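Local structure of starch synthase I (Hordeum vulgare, 4HLN) at residues 383-386 against 387-390; 487-490 against 491-495; 621-624 against 625-628. The protein belongs to the plant starch synthases, glycosyltransferase-family enzymes with the GT-B fold, in which two Rossmann-like domains face each other across a cleft. All blocks are in the same frame, centred on the assembly; numbering follows the deposited sequence.

Contact 1. Residues 383-386 against 387-390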
ATOM      1  N   SER A 383      -1.479  11.102  15.043  1.00 47.27           N
ATOM      2  CA  SER A 383      -2.544  12.095  15.000  1.00 53.00           C
ATOM      3  C   SER A 383      -2.039  13.448  15.487  1.00 58.31           C
ATOM      4  O   SER A 383      -2.625  14.491  15.172  1.00 64.35           O
ATOM      5  CB  SER A 383      -3.775  11.638  15.778  1.00 57.82           C
ATOM      6  OG  SER A 383      -3.421  11.229  17.077  1.00 69.00           O
ATOM      7  N   SER A 384      -0.929  13.437  16.221  1.00 43.64           N
ATOM      8  CA  SER A 384      -0.279  14.694  16.579  1.00 45.11           C
ATOM      9  C   SER A 384       0.320  15.376  15.332  1.00 51.66           C
ATOM     10  O   SER A 384       0.607  16.566  15.346  1.00 61.29           O
ATOM     11  CB  SER A 384       0.790  14.474  17.661  1.00 44.24           C
ATOM     12  OG  SER A 384       2.098  14.374  17.102  1.00 53.27           O
ATOM     13  N   ARG A 385       0.498  14.616  14.253  1.00 52.89           N
ATOM     14  CA  ARG A 385       0.990  15.165  12.994  1.00 46.66           C
ATOM     15  C   ARG A 385      -0.087  15.088  11.918  1.00 50.26           C
ATOM     16  O   ARG A 385       0.203  14.957  10.728  1.00 63.00           O
ATOM     17  CB  ARG A 385       2.258  14.433  12.552  1.00 46.14           C
ATOM     18  CG  ARG A 385       3.362  14.505  13.582  1.00 55.20           C
ATOM     19  CD  ARG A 385       4.737  14.557  12.953  1.00 55.39           C
ATOM     20  NE  ARG A 385       4.894  15.694  12.048  1.00 53.59           N
ATOM     21  CZ  ARG A 385       5.738  15.700  11.021  1.00 54.13           C
ATOM     22  NH1 ARG A 385       6.503  14.639  10.787  1.00 51.57           N
ATOM     23  NH2 ARG A 385       5.813  16.754  10.220  1.00 56.91           N
ATOM     24  N   LYS A 386      -1.333  15.174  12.363  1.00 52.41           N
ATOM     25  CA  LYS A 386      -2.518  15.138  11.510  1.00 54.28           C
ATOM     26  C   LYS A 386      -2.385  15.955  10.216  1.00 54.81           C
ATOM     27  O   LYS A 386      -2.784  15.507   9.144  1.00 54.78           O
ATOM     28  CB  LYS A 386      -3.707  15.663  12.320  1.00 52.31           C
ATOM     29  CG  LYS A 386      -4.949  14.820  12.265  1.00 70.77           C
ATOM     30  CD  LYS A 386      -5.987  15.345  13.252  1.00 88.13           C
ATOM     31  CE  LYS A 386      -6.313  16.816  12.985  1.00 92.96           C
ATOM     32  NZ  LYS A 386      -7.528  17.283  13.719  1.00 89.09           N
ATOM     33  N   SER A 387      -1.825  17.153  10.324  1.00 50.73           N
ATOM     34  CA  SER A 387      -1.809  18.095   9.206  1.00 56.43           C
ATOM     35  C   SER A 387      -0.908  17.678   8.040  1.00 62.29           C
ATOM     36  O   SER A 387      -0.971  18.273   6.958  1.00 56.83           O
ATOM     37  CB  SER A 387      -1.398  19.481   9.694  1.00 51.44           C
ATOM     38  OG  SER A 387      -0.082  19.454  10.223  1.00 56.84           O
ATOM     39  N   VAL A 388      -0.067  16.670   8.256  1.00 55.87           N
ATOM     40  CA  VAL A 388       0.815  16.205   7.192  1.00 47.28           C
ATOM     41  C   VAL A 388       0.551  14.773   6.768  1.00 44.75           C
ATOM     42  O   VAL A 388       1.387  14.164   6.100  1.00 55.61           O
ATOM     43  CB  VAL A 388       2.314  16.369   7.553  1.00 49.01           C
ATOM     44  CG1 VAL A 388       2.677  17.839   7.574  1.00 31.79           C
ATOM     45  CG2 VAL A 388       2.638  15.705   8.899  1.00 39.81           C
ATOM     46  N   LEU A 389      -0.614  14.244   7.142  1.00 40.44           N
ATOM     47  CA  LEU A 389      -0.977  12.867   6.799  1.00 36.37           C
ATOM     48  C   LEU A 389      -1.764  12.746   5.503  1.00 47.29           C
ATOM     49  O   LEU A 389      -2.571  13.619   5.173  1.00 57.69           O
ATOM     50  CB  LEU A 389      -1.779  12.217   7.926  1.00 49.85           C
ATOM     51  CG  LEU A 389      -1.061  11.987   9.251  1.00 56.72           C
ATOM     52  CD1 LEU A 389      -1.923  11.153  10.186  1.00 41.83           C
ATOM     53  CD2 LEU A 389       0.285  11.320   9.025  1.00 54.27           C
ATOM     54  N   ASN A 390      -1.523  11.650   4.783  1.00 43.90           N
ATOM     55  CA  ASN A 390      -2.252  11.308   3.561  1.00 32.67           C
ATOM     56  C   ASN A 390      -2.272   9.806   3.425  1.00 41.75           C
ATOM     57  O   ASN A 390      -1.361   9.120   3.896  1.00 47.85           O
ATOM     58  CB  ASN A 390      -1.572  11.898   2.325  1.00 36.17           C
ATOM     59  CG  ASN A 390      -1.322  13.397   2.440  1.00 58.78           C
ATOM     60  OD1 ASN A 390      -0.250  13.850   2.891  1.00 68.43           O
ATOM     61  ND2 ASN A 390      -2.310  14.176   2.026  1.00 53.23           N
TER
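Val-388 lays its CG2 methyl over one face of the Arg-385 guanidinium, 3.4 Å above the plane and displaced toward the rim on the NH2 side. The two side chains belong to the tight connection between helix 376-384 and strand 389-391, the last helix-to-strand step of the Rossmann-like domain that holds the nine-stranded sheet. The Arg-385 chain starts beside its own backbone N (chi1 -58°) and bends at chi2 and chi3, which brings the guanidinium beside the Val-388 side chain, with Val-388 CG2 3.6 Å from Arg-385 NH2. The polar end is held elsewhere: NH1 bonds to the carbonyls of Val-352 and Ala-355 at the end of helix 347-354, and Tyr-631 adds a cation-pi contact.

The backbone makes a short 3-10 turn through Lys-386 and Ser-387. Val-388 N donates to Arg-385 O at 3.0 Å and Leu-389 N to Lys-386 O at 3.2 Å. Both N-H groups point well at the oxygen, yet each nitrogen stands well above the carbonyl plane, by 60° in the second bond, in keeping with the three-residue spacing.

Past the turn the chain becomes the edge strand of the sheet: Val-388 and Asn-390 share backbone hydrogen bonds with Ile-358, and the Leu-389 side chain packs on Ile-358 and Thr-360 of the neighbouring strand 357-360. Leu-389 also reaches back toward the turn, its branch carbon CG lying 3.5 Å from Arg-385 O, the oxygen that accepts from Val-388 N.

Contact 2. Residues 487-490 against 491-495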
ATOM      1  N   ARG A 487     -16.639 -25.588   0.268  1.00 69.29           N
ATOM      2  CA  ARG A 487     -17.354 -26.722  -0.326  1.00 65.25           C
ATOM      3  C   ARG A 487     -18.662 -27.069   0.394  1.00 67.20           C
ATOM      4  O   ARG A 487     -19.692 -27.278  -0.246  1.00 76.01           O
ATOM      5  CB  ARG A 487     -16.443 -27.947  -0.441  1.00 57.34           C
ATOM      6  CG  ARG A 487     -15.208 -27.708  -1.306  1.00 70.38           C
ATOM      7  CD  ARG A 487     -14.336 -28.957  -1.423  1.00 86.52           C
ATOM      8  NE  ARG A 487     -13.483 -29.152  -0.251  1.00108.03           N
ATOM      9  CZ  ARG A 487     -12.208 -28.773  -0.181  1.00115.01           C
ATOM     10  NH1 ARG A 487     -11.632 -28.180  -1.224  1.00111.00           N
ATOM     11  NH2 ARG A 487     -11.506 -28.987   0.928  1.00115.05           N
ATOM     12  N   SER A 488     -18.628 -27.117   1.718  1.00 67.68           N
ATOM     13  CA  SER A 488     -19.815 -27.497   2.481  1.00 78.21           C
ATOM     14  C   SER A 488     -20.898 -26.429   2.411  1.00 74.78           C
ATOM     15  O   SER A 488     -22.094 -26.733   2.394  1.00 68.43           O
ATOM     16  CB  SER A 488     -19.450 -27.790   3.942  1.00 78.07           C
ATOM     17  OG  SER A 488     -18.261 -27.111   4.320  1.00 82.64           O
ATOM     18  N   THR A 489     -20.468 -25.175   2.373  1.00 74.37           N
ATOM     19  CA  THR A 489     -21.386 -24.044   2.331  1.00 76.28           C
ATOM     20  C   THR A 489     -22.164 -24.044   1.026  1.00 75.62           C
ATOM     21  O   THR A 489     -23.375 -23.809   1.003  1.00 77.08           O
ATOM     22  CB  THR A 489     -20.612 -22.723   2.415  1.00 75.71           C
ATOM     23  OG1 THR A 489     -19.753 -22.745   3.562  1.00 81.34           O
ATOM     24  CG2 THR A 489     -21.571 -21.541   2.492  1.00 61.22           C
ATOM     25  N   GLU A 490     -21.437 -24.288  -0.060  1.00 71.93           N
ATOM     26  CA  GLU A 490     -22.008 -24.382  -1.390  1.00 76.13           C
ATOM     27  C   GLU A 490     -23.100 -25.431  -1.410  1.00 80.09           C
ATOM     28  O   GLU A 490     -24.122 -25.283  -2.080  1.00 81.27           O
ATOM     29  CB  GLU A 490     -20.915 -24.793  -2.359  1.00 76.40           C
ATOM     30  CG  GLU A 490     -21.372 -24.994  -3.772  1.00 78.23           C
ATOM     31  CD  GLU A 490     -20.205 -24.957  -4.729  1.00 93.83           C
ATOM     32  OE1 GLU A 490     -19.655 -23.860  -4.961  1.00 95.22           O
ATOM     33  OE2 GLU A 490     -19.818 -26.026  -5.231  1.00104.91           O
ATOM     34  N   SER A 491     -22.856 -26.501  -0.665  1.00 76.10           N
ATOM     35  CA  SER A 491     -23.786 -27.608  -0.577  1.00 66.91           C
ATOM     36  C   SER A 491     -25.054 -27.239   0.206  1.00 61.91           C
ATOM     37  O   SER A 491     -26.153 -27.657  -0.157  1.00 64.01           O
ATOM     38  CB  SER A 491     -23.084 -28.804   0.047  1.00 64.24           C
ATOM     39  OG  SER A 491     -23.945 -29.918   0.058  1.00 73.23           O
ATOM     40  N   SER A 492     -24.897 -26.438   1.256  1.00 54.04           N
ATOM     41  CA  SER A 492     -26.024 -25.975   2.070  1.00 60.37           C
ATOM     42  C   SER A 492     -26.914 -24.947   1.372  1.00 67.26           C
ATOM     43  O   SER A 492     -28.115 -24.856   1.646  1.00 72.34           O
ATOM     44  CB  SER A 492     -25.525 -25.395   3.401  1.00 71.76           C
ATOM     45  OG  SER A 492     -25.036 -26.408   4.264  1.00 77.59           O
ATOM     46  N   TYR A 493     -26.326 -24.161   0.480  1.00 73.41           N
ATOM     47  CA  TYR A 493     -27.090 -23.156  -0.250  1.00 77.94           C
ATOM     48  C   TYR A 493     -26.830 -23.326  -1.736  1.00 77.64           C
ATOM     49  O   TYR A 493     -26.142 -22.511  -2.343  1.00 81.79           O
ATOM     50  CB  TYR A 493     -26.665 -21.765   0.199  1.00 79.95           C
ATOM     51  CG  TYR A 493     -26.578 -21.626   1.701  1.00 86.17           C
ATOM     52  CD1 TYR A 493     -25.395 -21.900   2.376  1.00 83.51           C
ATOM     53  CD2 TYR A 493     -27.688 -21.231   2.448  1.00 85.78           C
ATOM     54  CE1 TYR A 493     -25.315 -21.778   3.755  1.00 83.81           C
ATOM     55  CE2 TYR A 493     -27.624 -21.104   3.822  1.00 78.69           C
ATOM     56  CZ  TYR A 493     -26.435 -21.378   4.475  1.00 85.90           C
ATOM     57  OH  TYR A 493     -26.366 -21.253   5.849  1.00 79.35           O
ATOM     58  N   LYS A 494     -27.376 -24.385  -2.323  1.00 74.92           N
ATOM     59  CA  LYS A 494     -26.901 -24.826  -3.627  1.00 80.96           C
ATOM     60  C   LYS A 494     -27.344 -23.941  -4.798  1.00 82.89           C
ATOM     61  O   LYS A 494     -26.948 -24.163  -5.939  1.00 92.46           O
ATOM     62  CB  LYS A 494     -27.244 -26.301  -3.865  1.00 87.24           C
ATOM     63  CG  LYS A 494     -26.023 -27.162  -4.262  1.00101.57           C
ATOM     64  CD  LYS A 494     -25.271 -26.595  -5.494  1.00 96.30           C
ATOM     65  CE  LYS A 494     -24.183 -27.540  -6.014  1.00 85.76           C
ATOM     66  NZ  LYS A 494     -23.669 -27.107  -7.341  1.00 74.26           N
ATOM     67  N   ASP A 495     -28.133 -22.918  -4.506  1.00 76.56           N
ATOM     68  CA  ASP A 495     -28.671 -22.042  -5.542  1.00 76.75           C
ATOM     69  C   ASP A 495     -28.241 -20.585  -5.320  1.00 70.03           C
ATOM     70  O   ASP A 495     -28.664 -19.669  -6.038  1.00 69.97           O
ATOM     71  CB  ASP A 495     -30.199 -22.146  -5.544  1.00 86.57           C
ATOM     72  CG  ASP A 495     -30.810 -21.884  -4.156  1.00104.51           C
ATOM     73  OD1 ASP A 495     -30.164 -22.217  -3.126  1.00101.62           O
ATOM     74  OD2 ASP A 495     -31.939 -21.342  -4.097  1.00108.22           O
TER
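Thr-489 and Tyr-493 make the apolar part of this last helical turn. The threonine methyl CG2 meets the CD1-CE1 side of the tyrosine ring, 3.8 Å from Tyr-493 CD1. It points that way because CG2 lies opposite the backbone N across CA-CB, while OG1 turns back to bond with Trp-485 O. Tyr-493 continues the packing onto Pro-463 and Met-466 of helix 455-466.

Backbone hydrogen bonds link residues four apart. Ser-491 N reaches Arg-487 O at 3.3 Å, Ser-492 N reaches Ser-488 O at 3.0 Å, and Tyr-493 N reaches Thr-489 O, also at 3.0 Å. The same Thr-489 oxygen lies at the edge of the Tyr-493 ring, near its plane. At the next residue the pattern changes: Glu-490 O receives a CA-H...O contact from Lys-494 CA, 3.2 Å away.

The charged groups approach loosely. Glu-490 OE2 and Lys-494 NZ stand 4.5 Å apart, longer than a salt bridge, and the other carboxylate oxygen, OE1, accepts from Gly-499 N. Helix 480-492 thus ends here, on the surface, within the beta-alpha-beta crossover from strand 471-476 to strand 497-501 in the parallel six-stranded sheet of this Rossmann-like domain.

Contact 3. Residues 621-624 against 625-628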
ATOM      1  N   ILE A 621       1.770  16.321  -2.855  1.00 37.51           N
ATOM      2  CA  ILE A 621       2.340  16.138  -1.538  1.00 41.15           C
ATOM      3  C   ILE A 621       3.752  16.697  -1.452  1.00 36.31           C
ATOM      4  O   ILE A 621       4.041  17.494  -0.567  1.00 51.86           O
ATOM      5  CB  ILE A 621       2.278  14.649  -1.136  1.00 46.93           C
ATOM      6  CG1 ILE A 621       0.831  14.273  -0.825  1.00 41.51           C
ATOM      7  CG2 ILE A 621       3.180  14.341   0.055  1.00 35.10           C
ATOM      8  CD1 ILE A 621       0.621  12.791  -0.691  1.00 42.78           C
ATOM      9  N   PHE A 622       4.619  16.299  -2.376  1.00 35.18           N
ATOM     10  CA  PHE A 622       6.000  16.800  -2.394  1.00 44.52           C
ATOM     11  C   PHE A 622       6.061  18.299  -2.493  1.00 42.63           C
ATOM     12  O   PHE A 622       6.966  18.914  -1.949  1.00 46.95           O
ATOM     13  CB  PHE A 622       6.799  16.218  -3.556  1.00 47.97           C
ATOM     14  CG  PHE A 622       6.809  14.724  -3.584  1.00 57.80           C
ATOM     15  CD1 PHE A 622       6.598  13.998  -2.422  1.00 56.63           C
ATOM     16  CD2 PHE A 622       7.012  14.043  -4.768  1.00 51.24           C
ATOM     17  CE1 PHE A 622       6.594  12.618  -2.439  1.00 49.60           C
ATOM     18  CE2 PHE A 622       7.004  12.665  -4.797  1.00 52.66           C
ATOM     19  CZ  PHE A 622       6.798  11.948  -3.633  1.00 49.31           C
ATOM     20  N   GLU A 623       5.111  18.892  -3.203  1.00 41.68           N
ATOM     21  CA  GLU A 623       5.115  20.340  -3.339  1.00 50.18           C
ATOM     22  C   GLU A 623       4.847  21.019  -2.007  1.00 57.98           C
ATOM     23  O   GLU A 623       5.586  21.938  -1.607  1.00 55.00           O
ATOM     24  CB  GLU A 623       4.166  20.804  -4.438  1.00 50.74           C
ATOM     25  CG  GLU A 623       4.783  20.568  -5.820  1.00 76.51           C
ATOM     26  CD  GLU A 623       6.271  20.991  -5.891  1.00 91.01           C
ATOM     27  OE1 GLU A 623       6.628  22.058  -5.330  1.00103.60           O
ATOM     28  OE2 GLU A 623       7.084  20.253  -6.501  1.00 71.60           O
ATOM     29  N   TRP A 624       3.820  20.541  -1.307  1.00 41.98           N
ATOM     30  CA  TRP A 624       3.599  20.959   0.067  1.00 41.95           C
ATOM     31  C   TRP A 624       4.860  20.814   0.924  1.00 51.91           C
ATOM     32  O   TRP A 624       5.170  21.698   1.715  1.00 54.30           O
ATOM     33  CB  TRP A 624       2.493  20.147   0.682  1.00 47.89           C
ATOM     34  CG  TRP A 624       1.195  20.421   0.086  1.00 56.59           C
ATOM     35  CD1 TRP A 624       0.789  21.583  -0.502  1.00 57.20           C
ATOM     36  CD2 TRP A 624       0.097  19.518   0.001  1.00 56.70           C
ATOM     37  NE1 TRP A 624      -0.506  21.460  -0.945  1.00 61.05           N
ATOM     38  CE2 TRP A 624      -0.954  20.198  -0.646  1.00 64.13           C
ATOM     39  CE3 TRP A 624      -0.103  18.201   0.412  1.00 58.80           C
ATOM     40  CZ2 TRP A 624      -2.190  19.604  -0.887  1.00 58.38           C
ATOM     41  CZ3 TRP A 624      -1.332  17.608   0.167  1.00 64.31           C
ATOM     42  CH2 TRP A 624      -2.356  18.310  -0.477  1.00 59.50           C
ATOM     43  N   ALA A 625       5.588  19.712   0.768  1.00 37.16           N
ATOM     44  CA  ALA A 625       6.758  19.493   1.606  1.00 37.29           C
ATOM     45  C   ALA A 625       7.820  20.533   1.338  1.00 43.63           C
ATOM     46  O   ALA A 625       8.441  21.053   2.272  1.00 45.99           O
ATOM     47  CB  ALA A 625       7.328  18.104   1.410  1.00 38.06           C
ATOM     48  N   PHE A 626       8.026  20.833   0.057  1.00 49.54           N
ATOM     49  CA  PHE A 626       9.083  21.755  -0.339  1.00 54.99           C
ATOM     50  C   PHE A 626       8.740  23.177   0.040  1.00 59.94           C
ATOM     51  O   PHE A 626       9.592  23.928   0.495  1.00 55.10           O
ATOM     52  CB  PHE A 626       9.358  21.671  -1.831  1.00 44.77           C
ATOM     53  CG  PHE A 626      10.227  20.521  -2.214  1.00 41.13           C
ATOM     54  CD1 PHE A 626      11.540  20.464  -1.788  1.00 40.77           C
ATOM     55  CD2 PHE A 626       9.734  19.495  -3.000  1.00 46.17           C
ATOM     56  CE1 PHE A 626      12.356  19.406  -2.138  1.00 39.26           C
ATOM     57  CE2 PHE A 626      10.538  18.433  -3.354  1.00 49.43           C
ATOM     58  CZ  PHE A 626      11.857  18.394  -2.927  1.00 50.92           C
ATOM     59  N   VAL A 627       7.477  23.536  -0.137  1.00 69.41           N
ATOM     60  CA  VAL A 627       7.017  24.868   0.220  1.00 69.38           C
ATOM     61  C   VAL A 627       7.193  25.165   1.718  1.00 65.74           C
ATOM     62  O   VAL A 627       7.553  26.280   2.090  1.00 61.33           O
ATOM     63  CB  VAL A 627       5.555  25.071  -0.191  1.00 68.67           C
ATOM     64  CG1 VAL A 627       4.977  26.264   0.537  1.00 68.37           C
ATOM     65  CG2 VAL A 627       5.448  25.228  -1.714  1.00 60.02           C
ATOM     66  N   ASP A 628       6.964  24.163   2.566  1.00 53.13           N
ATOM     67  CA  ASP A 628       7.110  24.332   4.012  1.00 54.94           C
ATOM     68  C   ASP A 628       8.545  24.138   4.527  1.00 57.41           C
ATOM     69  O   ASP A 628       9.413  23.597   3.839  1.00 54.12           O
ATOM     70  CB  ASP A 628       6.143  23.413   4.760  1.00 66.68           C
ATOM     71  CG  ASP A 628       4.686  23.654   4.368  1.00 94.90           C
ATOM     72  OD1 ASP A 628       4.361  24.810   4.014  1.00 97.17           O
ATOM     73  OD2 ASP A 628       3.872  22.692   4.405  1.00104.40           O
TER
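The Phe-626 ring leans over the preceding turn of its helix, with Phe-622 O and Glu-623 OE2 both approaching it obliquely. Its CE2 comes to 4.4 Å from Phe-622 CB, so it meets the root of the other phenylalanine side chain. A chi1 of -81° sets CG beside the backbone N of Phe-626 and brings the CD2-CE2 side of the ring toward Phe-622. Arg-125 joins the group twice, by a cation-pi contact with the Phe-626 ring and a salt bridge from NE to Glu-623 OE2, which probably helps to hold the carboxylate near the ring. On another flank of the helix the Trp-624 indole has Ile-621 N over one face, 4.1 Å above the plane and toward the rim.

These residues end helix 611-627, the C-terminal helix that in the GT-B fold returns to pack on the N-terminal domain. Phe-622 lies on Met-265, Val-267 and Thr-296 of the central strands, and Ala-625, also buried, rests on Met-265 and Arg-357.

Four successive backbone bonds close the helix. Ala-625 N donates to Ile-621 O at 3.0 Å; Phe-626 N follows to Phe-622 O, also at 3.0 Å. Val-627 N lies 2.9 Å from Glu-623 O in the straightest of the four (N-H...O 166°). Asp-628, the first residue to leave helical geometry, still gives its N-H to Trp-624 O at 3.2 Å. Arg-294 bonds to two carbonyl oxygens at this end, NE to Ala-625 O and NH2 to Asp-628 O.

Contacts 1 and 3 belong to one neighbourhood, their centres 14 Å apart, and they meet where Asn-390 CG lies 3.7 Å from Ile-621 CD1: the edge strand begun in contact 1 is met at Asn-390 by the helix ending in contact 3. Both also touch strand 357-360. Contact 2 is remote, its nearest atoms about 37 Å from contact 1 and about 41 Å from contact 3, in the other Rossmann-like domain. Contact 3 is partly buried, with aromatic side chains on the sheet; contacts 1 and 2 are at the surface. Contacts 2 and 3 end helices with four-residue spacing, whereas contact 1 links helix to strand through three-residue 3-10 bonds.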